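Local coordinates for regulatory protein SWI6 (PDB 2XFV) that serves as the shared subunit of the yeast SBF and MBF complexes in cell-cycle-dependent transcription, represented here by its amino-terminal domain, at residues Q38-T43 and N91-F96; H12-L17 and T49-F54; T25-L30 and A70-D75; L17-D22 and G97-A102. All blocks are in the same frame, centred on the assembly; numbering follows the deposited sequence.

Contact 1 (Q38-T43 and N91-F96); sequences QQYHDT and NMLNLF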
loop_
_atom_site.group_PDB
_atom_site.type_symbol
_atom_site.label_atom_id
_atom_site.label_comp_id
_atom_site.label_asym_id
_atom_site.label_seq_id
_atom_site.Cartn_x
_atom_site.Cartn_y
_atom_site.Cartn_z
ATOM N N GLN A 38 -12.274 14.143 -2.761
ATOM C CA GLN A 38 -13.096 14.910 -3.699
ATOM C C GLN A 38 -12.272 15.415 -4.892
ATOM O O GLN A 38 -12.710 15.338 -6.055
ATOM C CB GLN A 38 -13.781 16.087 -2.976
ATOM C CG GLN A 38 -14.688 16.945 -3.873
ATOM C CD GLN A 38 -15.920 16.197 -4.361
ATOM O OE1 GLN A 38 -16.151 16.073 -5.569
ATOM N NE2 GLN A 38 -16.715 15.691 -3.428
ATOM N N GLN A 39 -11.077 15.933 -4.617
ATOM C CA GLN A 39 -10.213 16.414 -5.693
ATOM C C GLN A 39 -9.782 15.266 -6.608
ATOM O O GLN A 39 -9.772 15.400 -7.832
ATOM C CB GLN A 39 -8.987 17.150 -5.133
ATOM C CG GLN A 39 -8.157 17.845 -6.205
ATOM C CD GLN A 39 -8.929 18.947 -6.909
ATOM O OE1 GLN A 39 -9.432 19.870 -6.270
ATOM N NE2 GLN A 39 -9.026 18.855 -8.230
ATOM N N TYR A 40 -9.422 14.139 -6.009
ATOM C CA TYR A 40 -9.065 12.954 -6.784
ATOM C C TYR A 40 -10.209 12.566 -7.717
ATOM O O TYR A 40 -9.997 12.314 -8.914
ATOM C CB TYR A 40 -8.739 11.797 -5.849
ATOM C CG TYR A 40 -8.321 10.533 -6.559
ATOM C CD1 TYR A 40 -7.078 10.444 -7.180
ATOM C CD2 TYR A 40 -9.160 9.426 -6.605
ATOM C CE1 TYR A 40 -6.685 9.281 -7.823
ATOM C CE2 TYR A 40 -8.773 8.258 -7.256
ATOM C CZ TYR A 40 -7.531 8.195 -7.858
ATOM O OH TYR A 40 -7.133 7.046 -8.506
ATOM N N HIS A 41 -11.423 12.527 -7.175
ATOM C CA HIS A 41 -12.603 12.252 -7.992
ATOM C C HIS A 41 -12.750 13.247 -9.148
ATOM O O HIS A 41 -13.039 12.858 -10.286
ATOM C CB HIS A 41 -13.872 12.260 -7.133
ATOM C CG HIS A 41 -15.121 11.962 -7.902
ATOM N ND1 HIS A 41 -15.853 12.937 -8.544
ATOM C CD2 HIS A 41 -15.756 10.792 -8.149
ATOM C CE1 HIS A 41 -16.888 12.382 -9.148
ATOM N NE2 HIS A 41 -16.854 11.080 -8.922
ATOM N N ASP A 42 -12.557 14.532 -8.865
ATOM C CA ASP A 42 -12.812 15.571 -9.880
ATOM C C ASP A 42 -11.784 15.687 -11.015
ATOM O O ASP A 42 -12.165 15.826 -12.186
ATOM C CB ASP A 42 -13.019 16.937 -9.219
ATOM C CG ASP A 42 -14.281 16.986 -8.368
ATOM O OD1 ASP A 42 -15.145 16.095 -8.521
ATOM O OD2 ASP A 42 -14.405 17.915 -7.543
ATOM N N THR A 43 -10.495 15.647 -10.684
ATOM C CA THR A 43 -9.445 15.851 -11.695
ATOM C C THR A 43 -8.381 14.759 -11.697
ATOM O O THR A 43 -7.548 14.704 -12.603
ATOM C CB THR A 43 -8.702 17.188 -11.494
ATOM O OG1 THR A 43 -7.991 17.152 -10.248
ATOM C CG2 THR A 43 -9.673 18.360 -11.497
ATOM N N ASN A 91 -3.266 3.597 -0.740
ATOM C CA ASN A 91 -2.748 2.975 -1.963
ATOM C C ASN A 91 -3.337 3.609 -3.229
ATOM O O ASN A 91 -2.600 3.940 -4.179
ATOM C CB ASN A 91 -3.009 1.459 -1.948
ATOM C CG ASN A 91 -2.365 0.736 -3.137
ATOM O OD1 ASN A 91 -1.166 0.880 -3.396
ATOM N ND2 ASN A 91 -3.162 -0.052 -3.855
ATOM N N MET A 92 -4.662 3.761 -3.249
ATOM C CA MET A 92 -5.361 4.352 -4.398
ATOM C C MET A 92 -4.849 5.768 -4.718
ATOM O O MET A 92 -4.696 6.139 -5.889
ATOM C CB MET A 92 -6.876 4.412 -4.141
ATOM C CG MET A 92 -7.684 4.904 -5.349
ATOM S SD MET A 92 -9.452 5.066 -5.016
ATOM C CE MET A 92 -9.483 6.531 -3.984
ATOM N N LEU A 93 -4.607 6.549 -3.670
ATOM C CA LEU A 93 -4.146 7.936 -3.794
ATOM C C LEU A 93 -2.624 8.066 -3.943
ATOM O O LEU A 93 -2.095 9.180 -4.043
ATOM C CB LEU A 93 -4.609 8.747 -2.578
ATOM C CG LEU A 93 -6.119 8.817 -2.324
ATOM C CD1 LEU A 93 -6.424 9.427 -0.944
ATOM C CD2 LEU A 93 -6.832 9.585 -3.431
ATOM N N ASN A 94 -1.930 6.928 -3.960
ATOM C CA ASN A 94 -0.471 6.883 -4.010
ATOM C C ASN A 94 0.171 7.690 -2.876
ATOM O O ASN A 94 1.147 8.424 -3.073
ATOM C CB ASN A 94 0.056 7.296 -5.395
ATOM C CG ASN A 94 -0.322 6.295 -6.489
ATOM O OD1 ASN A 94 -0.750 6.678 -7.579
ATOM N ND2 ASN A 94 -0.175 5.005 -6.193
ATOM N N LEU A 95 -0.385 7.523 -1.677
ATOM C CA LEU A 95 0.117 8.190 -0.473
ATOM C C LEU A 95 0.634 7.196 0.568
ATOM O O LEU A 95 0.984 7.587 1.690
ATOM C CB LEU A 95 -0.979 9.061 0.160
ATOM C CG LEU A 95 -1.408 10.299 -0.629
ATOM C CD1 LEU A 95 -2.499 11.057 0.114
ATOM C CD2 LEU A 95 -0.204 11.213 -0.901
ATOM N N PHE A 96 0.671 5.910 0.227
ATOM C CA PHE A 96 1.163 4.942 1.199
ATOM C C PHE A 96 2.642 5.173 1.501
ATOM O O PHE A 96 3.075 5.075 2.654
ATOM C CB PHE A 96 0.930 3.488 0.778
ATOM C CG PHE A 96 1.342 2.506 1.838
ATOM C CD1 PHE A 96 0.516 2.257 2.921
ATOM C CD2 PHE A 96 2.588 1.898 1.798
ATOM C CE1 PHE A 96 0.900 1.375 3.918
ATOM C CE2 PHE A 96 2.980 1.016 2.791
ATOM C CZ PHE A 96 2.131 0.751 3.852
HETATM O O HOH W 1 -5.025 4.518 -8.290
#
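Y40, on the last turns of helix 34-43, faces the C-terminal end of helix 83-92, and the backbones come nearest where Y40 CA lies 7.6 Å from L93 CA. The phenol does most of the work. Its CG is anti to the backbone N (chi1 -178°), which carries the ring out of helix 34-43 and over the end of the other helix. L93 CD2 sits over one face, displaced toward the root of the ring: it is 3.6 Å from Y40 CG and 3.9 Å from the ring centroid, a CH-pi contact. M92 lies obliquely along the CD2-CE2 side of the ring in a Met-aromatic contact. Its chain runs extended to SD and then bends at chi3, which brings the methyl round to the ring, with M92 CE 3.8 Å from Y40 CE2; SD stands oblique to the ring, 5.1 Å from its centroid. Helix 83-92 ends here in a Schellman motif, N94 having positive phi, within the Swi6 N-terminal domain, a family grouped with helix-turn-helix proteins. The two residues that meet the tyrosine directly precede N94. A water spans the polar edge: it donates to M92 O (2.9 Å) and lies 3.3 Å from Y40 OH in a bond of undecided direction. Y67 of helix 57-67 and I46 of the loop after helix 34-43 also touch Y40, while L93 reaches I36 and M92 reaches L37. Within helix 34-43, H41 ND1 points almost straight at D42 OD1, in the imidazole plane, and Q39 NE2 donates to T43 OG1.

Contact 2 (H12-L17 and T49-F54); sequences HNEIPL and TNPDSF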
loop_
_atom_site.group_PDB
_atom_site.type_symbol
_atom_site.label_atom_id
_atom_site.label_comp_id
_atom_site.label_asym_id
_atom_site.label_seq_id
_atom_site.Cartn_x
_atom_site.Cartn_y
_atom_site.Cartn_z
ATOM N N HIS A 12 3.409 23.672 -2.089
ATOM C CA HIS A 12 3.915 24.459 -0.969
ATOM C C HIS A 12 3.658 23.780 0.380
ATOM O O HIS A 12 3.649 24.441 1.416
ATOM C CB HIS A 12 3.303 25.864 -0.987
ATOM C CG HIS A 12 3.535 26.603 -2.267
ATOM N ND1 HIS A 12 2.562 26.748 -3.232
ATOM C CD2 HIS A 12 4.636 27.228 -2.746
ATOM C CE1 HIS A 12 3.052 27.432 -4.249
ATOM N NE2 HIS A 12 4.309 27.736 -3.979
ATOM N N ASN A 13 3.465 22.460 0.354
ATOM C CA ASN A 13 3.183 21.680 1.558
ATOM C C ASN A 13 1.979 22.249 2.295
ATOM O O ASN A 13 1.947 22.269 3.525
ATOM C CB ASN A 13 4.406 21.645 2.484
ATOM C CG ASN A 13 5.611 20.980 1.833
ATOM O OD1 ASN A 13 6.743 21.457 1.944
ATOM N ND2 ASN A 13 5.368 19.879 1.142
ATOM N N GLU A 14 0.991 22.705 1.528
ATOM C CA GLU A 14 -0.174 23.384 2.092
ATOM C C GLU A 14 -1.375 22.443 2.324
ATOM O O GLU A 14 -2.369 22.829 2.954
ATOM C CB GLU A 14 -0.567 24.571 1.197
ATOM C CG GLU A 14 -1.286 24.195 -0.119
ATOM C CD GLU A 14 -0.350 23.964 -1.312
ATOM O OE1 GLU A 14 0.679 23.275 -1.173
ATOM O OE2 GLU A 14 -0.666 24.462 -2.408
ATOM N N ILE A 15 -1.284 21.214 1.822
ATOM C CA ILE A 15 -2.390 20.262 1.941
ATOM C C ILE A 15 -2.080 19.180 2.963
ATOM O O ILE A 15 -1.202 18.348 2.742
ATOM C CB ILE A 15 -2.686 19.557 0.598
ATOM C CG1 ILE A 15 -2.888 20.571 -0.524
ATOM C CG2 ILE A 15 -3.913 18.664 0.729
ATOM C CD1 ILE A 15 -2.628 19.983 -1.902
ATOM N N PRO A 16 -2.806 19.177 4.090
ATOM C CA PRO A 16 -2.559 18.155 5.111
ATOM C C PRO A 16 -3.386 16.889 4.914
ATOM O O PRO A 16 -4.552 16.947 4.520
ATOM C CB PRO A 16 -3.024 18.850 6.393
ATOM C CG PRO A 16 -4.174 19.703 5.929
ATOM C CD PRO A 16 -3.823 20.155 4.521
ATOM N N LEU A 17 -2.782 15.742 5.196
ATOM C CA LEU A 17 -3.566 14.531 5.412
ATOM C C LEU A 17 -3.260 14.035 6.818
ATOM O O LEU A 17 -2.110 13.717 7.128
ATOM C CB LEU A 17 -3.291 13.440 4.361
ATOM C CG LEU A 17 -4.128 12.169 4.624
ATOM C CD1 LEU A 17 -5.645 12.494 4.763
ATOM C CD2 LEU A 17 -3.891 11.094 3.554
ATOM N N THR A 49 -5.538 20.035 -4.673
ATOM C CA THR A 49 -6.550 20.176 -3.621
ATOM C C THR A 49 -6.498 21.575 -3.028
ATOM O O THR A 49 -5.426 22.102 -2.718
ATOM C CB THR A 49 -6.371 19.138 -2.486
ATOM O OG1 THR A 49 -6.368 17.821 -3.045
ATOM C CG2 THR A 49 -7.520 19.235 -1.460
ATOM N N ASN A 50 -7.666 22.185 -2.885
ATOM C CA ASN A 50 -7.758 23.503 -2.278
ATOM C C ASN A 50 -7.760 23.329 -0.766
ATOM O O ASN A 50 -8.639 22.672 -0.220
ATOM C CB ASN A 50 -9.039 24.198 -2.747
ATOM C CG ASN A 50 -9.125 25.648 -2.302
ATOM O OD1 ASN A 50 -8.482 26.058 -1.334
ATOM N ND2 ASN A 50 -9.934 26.431 -3.010
ATOM N N PRO A 51 -6.761 23.907 -0.082
ATOM C CA PRO A 51 -6.702 23.780 1.378
ATOM C C PRO A 51 -7.941 24.389 2.038
ATOM O O PRO A 51 -8.284 24.019 3.164
ATOM C CB PRO A 51 -5.456 24.597 1.759
ATOM C CG PRO A 51 -4.673 24.748 0.502
ATOM C CD PRO A 51 -5.668 24.738 -0.617
ATOM N N ASP A 52 -8.616 25.300 1.343
ATOM C CA ASP A 52 -9.756 26.007 1.934
ATOM C C ASP A 52 -11.090 25.267 1.854
ATOM O O ASP A 52 -12.025 25.589 2.589
ATOM C CB ASP A 52 -9.915 27.402 1.314
ATOM C CG ASP A 52 -8.800 28.348 1.711
ATOM O OD1 ASP A 52 -8.188 28.140 2.781
ATOM O OD2 ASP A 52 -8.537 29.299 0.948
ATOM N N SER A 53 -11.185 24.283 0.966
ATOM C CA SER A 53 -12.468 23.642 0.709
ATOM C C SER A 53 -12.723 22.479 1.653
ATOM O O SER A 53 -11.796 21.760 2.040
ATOM C CB SER A 53 -12.543 23.149 -0.737
ATOM O OG SER A 53 -11.930 21.876 -0.872
ATOM N N PHE A 54 -13.985 22.292 2.025
ATOM C CA PHE A 54 -14.377 21.060 2.684
ATOM C C PHE A 54 -15.741 20.559 2.214
ATOM O O PHE A 54 -16.730 21.296 2.222
ATOM C CB PHE A 54 -14.320 21.151 4.206
ATOM C CG PHE A 54 -14.204 19.803 4.863
ATOM C CD1 PHE A 54 -15.324 18.997 5.024
ATOM C CD2 PHE A 54 -12.966 19.320 5.276
ATOM C CE1 PHE A 54 -15.215 17.742 5.605
ATOM C CE2 PHE A 54 -12.849 18.067 5.856
ATOM C CZ PHE A 54 -13.968 17.280 6.018
#
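The pyrrolidine ring of P51 meets the E14 side chain through carbon alone, P51 CG lying 3.5 Å from E14 CG, while the E14 carboxylate turns back to its own segment. There OE1 takes the backbone N-H of H12 at 2.9 Å on its syn side, 32° out of the carboxylate plane. This is the end of the hairpin formed by strands 2-9 and 15-22, where E14 and I15 both face L9 in a classic beta bulge. E14 holds CG between its backbone N and carbonyl carbon (chi1 75°) and bends again at chi2; the methylenes are left against the proline and the acid curls toward H12. P51 CB also packs near E14 O, at 3.8 Å. Deeper in, I15 lies against T49 with both branches: I15 CD1 is 3.6 Å from T49 O and 3.9 Å from T49 CB, and CG2 approaches the same CB from beside it. I36 of helix 34-43 touches both I15 and T49, so the hairpin end, the helix and the loop after it close on one another. T49 turns its hydroxyl elsewhere, OG1 bonding to I46 O. Next in the loop comes a type I turn from N50 to S53, closed by S53 N to N50 O. An Asx turn overlaps it: D52 N donates to N50 OD1 at 2.8 Å, approaching from above the carbonyl plane.

Contact 3 (T25-L30 and A70-D75); sequences TGHFLL and AVNTDD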
loop_
_atom_site.group_PDB
_atom_site.type_symbol
_atom_site.label_atom_id
_atom_site.label_comp_id
_atom_site.label_asym_id
_atom_site.label_seq_id
_atom_site.Cartn_x
_atom_site.Cartn_y
_atom_site.Cartn_z
ATOM N N THR A 25 -11.090 0.946 19.008
ATOM C CA THR A 25 -11.765 0.326 17.858
ATOM C C THR A 25 -10.795 -0.065 16.743
ATOM O O THR A 25 -11.080 -0.965 15.947
ATOM C CB THR A 25 -12.825 1.270 17.250
ATOM O OG1 THR A 25 -12.170 2.417 16.697
ATOM C CG2 THR A 25 -13.825 1.724 18.316
ATOM N N GLY A 26 -9.665 0.636 16.657
ATOM C CA GLY A 26 -8.752 0.453 15.535
ATOM C C GLY A 26 -9.116 1.221 14.266
ATOM O O GLY A 26 -8.406 1.130 13.258
ATOM N N HIS A 27 -10.203 1.988 14.313
ATOM C CA HIS A 27 -10.699 2.723 13.138
ATOM C C HIS A 27 -10.058 4.107 13.004
ATOM O O HIS A 27 -9.482 4.622 13.974
ATOM C CB HIS A 27 -12.222 2.869 13.223
ATOM C CG HIS A 27 -12.941 1.557 13.366
ATOM N ND1 HIS A 27 -14.211 1.461 13.896
ATOM C CD2 HIS A 27 -12.565 0.295 13.055
ATOM C CE1 HIS A 27 -14.586 0.190 13.909
ATOM N NE2 HIS A 27 -13.609 -0.538 13.399
ATOM N N PHE A 28 -10.174 4.692 11.809
ATOM C CA PHE A 28 -9.578 5.994 11.470
ATOM C C PHE A 28 -10.673 7.000 11.134
ATOM O O PHE A 28 -11.676 6.643 10.538
ATOM C CB PHE A 28 -8.659 5.850 10.242
ATOM C CG PHE A 28 -7.400 5.072 10.514
ATOM C CD1 PHE A 28 -6.214 5.739 10.802
ATOM C CD2 PHE A 28 -7.408 3.682 10.498
ATOM C CE1 PHE A 28 -5.039 5.026 11.047
ATOM C CE2 PHE A 28 -6.254 2.962 10.762
ATOM C CZ PHE A 28 -5.067 3.628 11.033
ATOM N N LEU A 29 -10.477 8.267 11.489
ATOM C CA LEU A 29 -11.503 9.280 11.253
ATOM C C LEU A 29 -11.679 9.576 9.764
ATOM O O LEU A 29 -10.707 9.895 9.068
ATOM C CB LEU A 29 -11.123 10.567 12.009
ATOM C CG LEU A 29 -12.193 11.605 12.324
ATOM C CD1 LEU A 29 -13.307 11.016 13.209
ATOM C CD2 LEU A 29 -11.527 12.842 12.991
ATOM N N LEU A 30 -12.919 9.487 9.275
ATOM C CA LEU A 30 -13.195 9.682 7.844
ATOM C C LEU A 30 -12.917 11.105 7.373
ATOM O O LEU A 30 -12.392 11.316 6.275
ATOM C CB LEU A 30 -14.656 9.342 7.522
ATOM C CG LEU A 30 -15.115 9.643 6.081
ATOM C CD1 LEU A 30 -14.377 8.742 5.080
ATOM C CD2 LEU A 30 -16.651 9.491 5.921
ATOM N N ALA A 70 -17.667 1.808 3.268
ATOM C CA ALA A 70 -18.545 1.631 4.433
ATOM C C ALA A 70 -17.988 2.438 5.597
ATOM O O ALA A 70 -16.766 2.650 5.678
ATOM C CB ALA A 70 -18.630 0.150 4.821
ATOM N N VAL A 71 -18.862 2.869 6.505
ATOM C CA VAL A 71 -18.431 3.642 7.671
ATOM C C VAL A 71 -18.991 3.069 8.967
ATOM O O VAL A 71 -20.102 2.521 8.996
ATOM C CB VAL A 71 -18.792 5.157 7.561
ATOM C CG1 VAL A 71 -18.107 5.790 6.316
ATOM C CG2 VAL A 71 -20.304 5.354 7.502
ATOM N N ASN A 72 -18.191 3.168 10.025
ATOM C CA ASN A 72 -18.654 2.924 11.376
ATOM C C ASN A 72 -19.026 4.257 12.012
ATOM O O ASN A 72 -18.463 5.308 11.669
ATOM C CB ASN A 72 -17.590 2.209 12.212
ATOM C CG ASN A 72 -17.433 0.751 11.808
ATOM O OD1 ASN A 72 -18.217 -0.113 12.218
ATOM N ND2 ASN A 72 -16.444 0.481 10.997
ATOM N N THR A 73 -19.982 4.212 12.929
ATOM C CA THR A 73 -20.530 5.434 13.524
ATOM C C THR A 73 -20.319 5.353 15.020
ATOM O O THR A 73 -20.564 4.299 15.603
ATOM C CB THR A 73 -22.065 5.525 13.241
ATOM O OG1 THR A 73 -22.305 5.425 11.826
ATOM C CG2 THR A 73 -22.660 6.854 13.781
ATOM N N ASP A 74 -19.854 6.435 15.646
ATOM C CA ASP A 74 -19.677 6.458 17.110
ATOM C C ASP A 74 -20.895 7.080 17.820
ATOM O O ASP A 74 -21.868 7.460 17.165
ATOM C CB ASP A 74 -18.340 7.127 17.544
ATOM C CG ASP A 74 -18.290 8.644 17.294
ATOM O OD1 ASP A 74 -19.347 9.292 17.127
ATOM O OD2 ASP A 74 -17.166 9.205 17.291
ATOM N N ASP A 75 -20.839 7.176 19.148
ATOM C CA ASP A 75 -21.987 7.659 19.929
ATOM C C ASP A 75 -22.366 9.119 19.651
ATOM O O ASP A 75 -23.477 9.560 20.009
ATOM C CB ASP A 75 -21.728 7.505 21.427
ATOM C CG ASP A 75 -21.967 6.102 21.929
ATOM O OD1 ASP A 75 -22.473 5.259 21.166
ATOM O OD2 ASP A 75 -21.661 5.851 23.113
#
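H27 and N72 have their CA atoms 8.2 Å apart, and L30 and V71 theirs 8.0 Å apart; both spacings are too wide for direct strand pairing, and the two segments meet through side chains alone. The imidazole of H27 and the amide of N72 lie almost parallel, their planes 14° apart. N72 ND2 stands 3.4 Å above one face of the ring, displaced toward the rim, and its closest atom there is H27 CE1 at 3.5 Å; N72 CG follows at 3.6 Å from the same CE1. The opposite face is covered by T25 CB, which leaves the imidazole held between the threonine and the asparagine. T25 forms an ST turn, its OG1 accepting from H27 N at 3.1 Å, and the tight bend passes through G26, whose positive phi suits glycine. The segments contain 28-29 and 72-73, the outer strands of an antiparallel sheet whose middle strand is 79-81. H27 rests on W80 of the middle strand as well, and D74 OD2 binds the indole NE1 of that tryptophan. D74 OD1 accepts from the backbone N atoms of R76 and E78 in the connection between the strands. At the other end of the contact, L30 CD2 touches V71 CG1 at 4.0 Å, and L64 of helix 57-67 packs on both residues, bringing that helix onto the sheet. A bound calcium ion lies about 4 Å from the nearest atom of the L30 side chain, a proximity and not a ligation by the leucine.

Contact 4 (L17-D22 and G97-A102); sequences LTLTRD and GLFQDA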
loop_
_atom_site.group_PDB
_atom_site.type_symbol
_atom_site.label_atom_id
_atom_site.label_comp_id
_atom_site.label_asym_id
_atom_site.label_seq_id
_atom_site.Cartn_x
_atom_site.Cartn_y
_atom_site.Cartn_z
ATOM N N LEU A 17 -2.782 15.742 5.196
ATOM C CA LEU A 17 -3.566 14.531 5.412
ATOM C C LEU A 17 -3.260 14.035 6.818
ATOM O O LEU A 17 -2.110 13.717 7.128
ATOM C CB LEU A 17 -3.291 13.440 4.361
ATOM C CG LEU A 17 -4.128 12.169 4.624
ATOM C CD1 LEU A 17 -5.645 12.494 4.763
ATOM C CD2 LEU A 17 -3.891 11.094 3.554
ATOM N N THR A 18 -4.285 14.005 7.669
ATOM C CA THR A 18 -4.145 13.526 9.048
ATOM C C THR A 18 -4.779 12.142 9.218
ATOM O O THR A 18 -5.961 11.945 8.907
ATOM C CB THR A 18 -4.802 14.501 10.052
ATOM O OG1 THR A 18 -4.195 15.792 9.931
ATOM C CG2 THR A 18 -4.636 14.008 11.496
ATOM N N LEU A 19 -3.990 11.180 9.693
ATOM C CA LEU A 19 -4.538 9.892 10.118
ATOM C C LEU A 19 -4.772 9.936 11.627
ATOM O O LEU A 19 -3.836 10.080 12.410
ATOM C CB LEU A 19 -3.601 8.736 9.757
ATOM C CG LEU A 19 -3.217 8.650 8.276
ATOM C CD1 LEU A 19 -2.336 7.415 8.003
ATOM C CD2 LEU A 19 -4.467 8.625 7.387
ATOM N N THR A 20 -6.034 9.831 12.021
ATOM C CA THR A 20 -6.438 9.831 13.423
ATOM C C THR A 20 -7.037 8.465 13.737
ATOM O O THR A 20 -8.078 8.105 13.181
ATOM C CB THR A 20 -7.487 10.943 13.695
ATOM O OG1 THR A 20 -6.922 12.229 13.385
ATOM C CG2 THR A 20 -7.939 10.940 15.175
ATOM N N ARG A 21 -6.364 7.692 14.594
ATOM C CA ARG A 21 -6.807 6.334 14.938
ATOM C C ARG A 21 -7.348 6.263 16.377
ATOM O O ARG A 21 -6.757 6.838 17.287
ATOM C CB ARG A 21 -5.636 5.338 14.789
ATOM C CG ARG A 21 -6.067 3.856 14.693
ATOM C CD ARG A 21 -4.861 2.891 14.617
ATOM N NE ARG A 21 -4.292 2.688 15.945
ATOM C CZ ARG A 21 -4.493 1.612 16.700
ATOM N NH1 ARG A 21 -3.946 1.544 17.909
ATOM N NH2 ARG A 21 -5.236 0.604 16.257
ATOM N N ASP A 22 -8.461 5.559 16.571
ATOM C CA ASP A 22 -8.980 5.262 17.911
ATOM C C ASP A 22 -8.376 3.913 18.330
ATOM O O ASP A 22 -8.581 2.910 17.658
ATOM C CB ASP A 22 -10.512 5.176 17.881
ATOM C CG ASP A 22 -11.121 4.880 19.247
ATOM O OD1 ASP A 22 -10.665 3.949 19.931
ATOM O OD2 ASP A 22 -12.097 5.555 19.616
ATOM N N GLY A 97 3.408 5.486 0.463
ATOM C CA GLY A 97 4.818 5.806 0.619
ATOM C C GLY A 97 5.022 6.964 1.582
ATOM O O GLY A 97 5.903 6.929 2.441
ATOM N N LEU A 98 4.195 7.993 1.447
ATOM C CA LEU A 98 4.310 9.176 2.293
ATOM C C LEU A 98 4.146 8.834 3.780
ATOM O O LEU A 98 4.785 9.453 4.631
ATOM C CB LEU A 98 3.306 10.254 1.860
ATOM C CG LEU A 98 3.357 11.607 2.580
ATOM C CD1 LEU A 98 4.684 12.306 2.332
ATOM C CD2 LEU A 98 2.194 12.487 2.150
ATOM N N PHE A 99 3.302 7.850 4.078
ATOM C CA PHE A 99 3.038 7.424 5.454
ATOM C C PHE A 99 3.731 6.113 5.850
ATOM O O PHE A 99 3.353 5.492 6.844
ATOM C CB PHE A 99 1.532 7.269 5.685
ATOM C CG PHE A 99 0.780 8.576 5.741
ATOM C CD1 PHE A 99 0.521 9.192 6.957
ATOM C CD2 PHE A 99 0.317 9.179 4.577
ATOM C CE1 PHE A 99 -0.169 10.396 7.014
ATOM C CE2 PHE A 99 -0.376 10.383 4.624
ATOM C CZ PHE A 99 -0.620 10.992 5.845
ATOM N N GLN A 100 4.747 5.700 5.094
ATOM C CA GLN A 100 5.378 4.391 5.314
ATOM C C GLN A 100 5.867 4.133 6.751
ATOM O O GLN A 100 5.745 3.018 7.258
ATOM C CB GLN A 100 6.505 4.135 4.295
ATOM C CG GLN A 100 7.734 5.053 4.410
ATOM C CD GLN A 100 8.658 4.994 3.182
ATOM O OE1 GLN A 100 9.545 4.141 3.095
ATOM N NE2 GLN A 100 8.457 5.915 2.238
ATOM N N ASP A 101 6.402 5.157 7.411
ATOM C CA ASP A 101 6.954 4.966 8.749
ATOM C C ASP A 101 5.874 4.808 9.821
ATOM O O ASP A 101 6.183 4.492 10.970
ATOM C CB ASP A 101 7.908 6.104 9.123
ATOM C CG ASP A 101 7.196 7.431 9.285
ATOM O OD1 ASP A 101 6.116 7.602 8.688
ATOM O OD2 ASP A 101 7.717 8.307 10.007
ATOM N N ALA A 102 4.612 5.019 9.443
ATOM C CA ALA A 102 3.494 4.879 10.373
ATOM C C ALA A 102 2.855 3.491 10.329
ATOM O O ALA A 102 1.900 3.217 11.060
ATOM C CB ALA A 102 2.436 5.961 10.112
#
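F99 pushes its ring toward strand 15-22, where L17 and L19, two residues apart and so on the same side of the strand, receive it. L17 crosses the ring at about a right angle, with its CD2 3.7 Å from F99 CE2. The carbonyl of L17 joins in: L17 O lies in the ring plane at the edge, 3.4 Å from F99 CZ. L19 meets the CD1-CE1 part of the ring obliquely, from the same side of its plane as L17 CD2, L19 CD1 being 3.5 Å from F99 CD1 and L19 CG 3.7 Å from F99 CE1. The two leucines reach the ring by different torsions, L17 with CG anti to its backbone N (chi1 180°) and L19 with CG anti to its carbonyl carbon (chi1 -55°). All three residues are buried, and L90 of helix 83-92 packs against both L17 and F99. The loop that presents F99 is a type I turn from G97 to Q100, whose G97 O is gripped twice by Q100: by its N at 3.1 Å and by its side-chain NE2 at 2.8 Å, from opposite faces of the carbonyl plane. The same NE2 also bonds E84 of the second subunit. An aromatic residue from the chain after helix 83-92 here packs on the side of the 2-9/15-22 beta hairpin that carries L17 and L19, a hydrophobic core contact of the Swi6 N-terminal domain.

In the fold
Contact 4 is the buried one, purely apolar apart from a carbonyl at a ring edge; contacts 1, 2 and 3 are part core, part surface. Contacts 2 and 4 share L17 and strand 15-22, and L95 CD1 from contact 1 packs on L17 CD2 at 3.7 Å. Q39 CB lies 3.4 Å from T49 OG1, joining contacts 1 and 2 along helix 34-43. Contact 3 stands on the opposite side of the chain's centre from contacts 1 and 2, yet its strand 28-29 probably hydrogen-bonds to contact 4, L29 N to T20 O. A leucine methyl and a methionine meet the tyrosine ring in contact 1, with a water at its hydroxyl; an amide covers the histidine in contact 3.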